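Local coordinates for protein B-agarase (Agarivorans gilvus, PDB 5Z6P) that is a glycoside hydrolase family 50 beta-agarase that probably cleaves the beta-galactosidic linkages of agarose, at residues 225-229 with 738-742. Residues are numbered along the deposited sequence; the frame is centred on the assembly and turned at random.
Sequences RFGQN and SISDV
S740 OG lies between two oxygens, OE1 of Q228 at 3.2 Å across the contact and OG of S738 at 2.9 Å within its own turn. The serine pair is hydrogen-bonded, though either hydroxyl may be the donor; the bond to Q228 is a possible one, since the S740 proton has both acceptors to choose from. Both serines belong to a type I beta turn, S738 to D741, closed by the bond from D741 N to S738 O at 2.9 Å. This turn lies in the loop leading to helix 745-762 and meets the loop that follows strand 199-210, so that chain regions more than 500 residues apart are joined in a buried contact. A small hydroxyl residue suits position 738: S738 OG also accepts the N-H of V742, the residue after the turn, at 3.1 Å with an N-H...O angle of 156°. The long side chain of Q228 reaches across to the turn. Its CG sits beside its own backbone N (chi1 -62°) and the chain then runs extended, carrying OE1 to the serine while NE2 is held by the carbonyl of I238. Beside this polar link, I739 supplies the apolar part, its CG2 methyl resting 3.5 Å from F226 O and 3.7 Å from the carbonyl carbon of G227. Glycine suits this place because phi is positive (94°), a conformation it adopts readily, and its backbone packs closely against that methyl. Helix 397-406 borders both loops: N401 ND2 ties them together by donating to F226 O and I739 O, while D741 forms salt bridges to K405 of the same helix and R424 of helix 413-428. The F226 ring turns away from the beta turn, and R225 CG lies 3.8 Å above one of its faces, offset toward the rim.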
loop_
_atom_site.group_PDB
_atom_site.type_symbol
_atom_site.label_atom_id
_atom_site.label_comp_id
_atom_site.label_asym_id
_atom_site.label_seq_id
_atom_site.Cartn_x
_atom_site.Cartn_y
_atom_site.Cartn_z
ATOM N N ARG A 225 5.799 25.268 11.783
ATOM C CA ARG A 225 4.408 25.694 11.749
ATOM C C ARG A 225 3.676 25.307 10.466
ATOM O O ARG A 225 2.464 25.444 10.387
ATOM C CB ARG A 225 4.308 27.198 11.961
ATOM C CG ARG A 225 4.819 28.071 10.844
ATOM C CD ARG A 225 4.897 29.510 11.368
ATOM N NE ARG A 225 5.217 30.482 10.331
ATOM C CZ ARG A 225 6.442 30.913 10.062
ATOM N NH1 ARG A 225 7.472 30.454 10.754
ATOM N NH2 ARG A 225 6.634 31.804 9.099
ATOM N N PHE A 226 4.423 24.843 9.473
ATOM C CA PHE A 226 3.857 24.423 8.195
ATOM C C PHE A 226 3.622 22.914 8.141
ATOM O O PHE A 226 3.058 22.393 7.179
ATOM C CB PHE A 226 4.775 24.851 7.046
ATOM C CG PHE A 226 5.037 26.330 7.009
ATOM C CD1 PHE A 226 4.072 27.209 6.539
ATOM C CD2 PHE A 226 6.245 26.842 7.456
ATOM C CE1 PHE A 226 4.314 28.580 6.506
ATOM C CE2 PHE A 226 6.489 28.213 7.431
ATOM C CZ PHE A 226 5.527 29.080 6.955
ATOM N N GLY A 227 4.058 22.228 9.185
ATOM C CA GLY A 227 3.968 20.785 9.234
ATOM C C GLY A 227 5.240 20.108 8.748
ATOM O O GLY A 227 5.344 18.890 8.806
ATOM N N GLN A 228 6.206 20.898 8.283
ATOM C CA GLN A 228 7.448 20.351 7.746
ATOM C C GLN A 228 8.420 19.962 8.845
ATOM O O GLN A 228 8.241 20.330 10.004
ATOM C CB GLN A 228 8.119 21.359 6.814
ATOM C CG GLN A 228 7.320 21.736 5.587
ATOM C CD GLN A 228 7.837 23.013 4.953
ATOM O OE1 GLN A 228 7.787 23.188 3.732
ATOM N NE2 GLN A 228 8.341 23.921 5.792
ATOM N N ASN A 229 9.455 19.214 8.476
ATOM C CA ASN A 229 10.524 18.879 9.405
ATOM C C ASN A 229 11.351 20.147 9.684
ATOM O O ASN A 229 11.938 20.723 8.771
ATOM C CB ASN A 229 11.393 17.737 8.834
ATOM C CG ASN A 229 12.504 17.308 9.776
ATOM O OD1 ASN A 229 13.117 18.133 10.446
ATOM N ND2 ASN A 229 12.769 16.014 9.831
ATOM N N SER A 738 3.880 18.285 -1.138
ATOM C CA SER A 738 4.251 18.285 0.271
ATOM C C SER A 738 3.065 18.628 1.157
ATOM O O SER A 738 1.983 18.934 0.681
ATOM C CB SER A 738 5.378 19.283 0.543
ATOM O OG SER A 738 4.891 20.596 0.379
ATOM N N ILE A 739 3.302 18.622 2.458
ATOM C CA ILE A 739 2.276 19.005 3.416
ATOM C C ILE A 739 2.014 20.518 3.334
ATOM O O ILE A 739 0.991 21.006 3.819
ATOM C CB ILE A 739 2.674 18.584 4.856
ATOM C CG1 ILE A 739 1.446 18.530 5.773
ATOM C CG2 ILE A 739 3.781 19.478 5.411
ATOM C CD1 ILE A 739 0.519 17.435 5.438
ATOM N N SER A 740 2.923 21.253 2.697
ATOM C CA SER A 740 2.663 22.657 2.410
ATOM C C SER A 740 2.132 22.867 1.003
ATOM O O SER A 740 2.212 23.966 0.481
ATOM C CB SER A 740 3.920 23.514 2.631
ATOM O OG SER A 740 5.082 22.891 2.140
ATOM N N ASP A 741 1.552 21.814 0.419
ATOM C CA ASP A 741 0.941 21.863 -0.903
ATOM C C ASP A 741 1.928 22.317 -1.978
ATOM O O ASP A 741 1.548 23.002 -2.928
ATOM C CB ASP A 741 -0.303 22.778 -0.911
ATOM C CG ASP A 741 -1.234 22.501 -2.095
ATOM O OD1 ASP A 741 -1.372 21.312 -2.457
ATOM O OD2 ASP A 741 -1.818 23.461 -2.670
ATOM N N VAL A 742 3.193 21.946 -1.826
ATOM C CA VAL A 742 4.150 22.206 -2.890
ATOM C C VAL A 742 4.454 20.926 -3.680
ATOM O O VAL A 742 4.979 19.972 -3.128
ATOM C CB VAL A 742 5.479 22.781 -2.361
ATOM C CG1 VAL A 742 6.440 23.022 -3.515
ATOM C CG2 VAL A 742 5.247 24.065 -1.590
#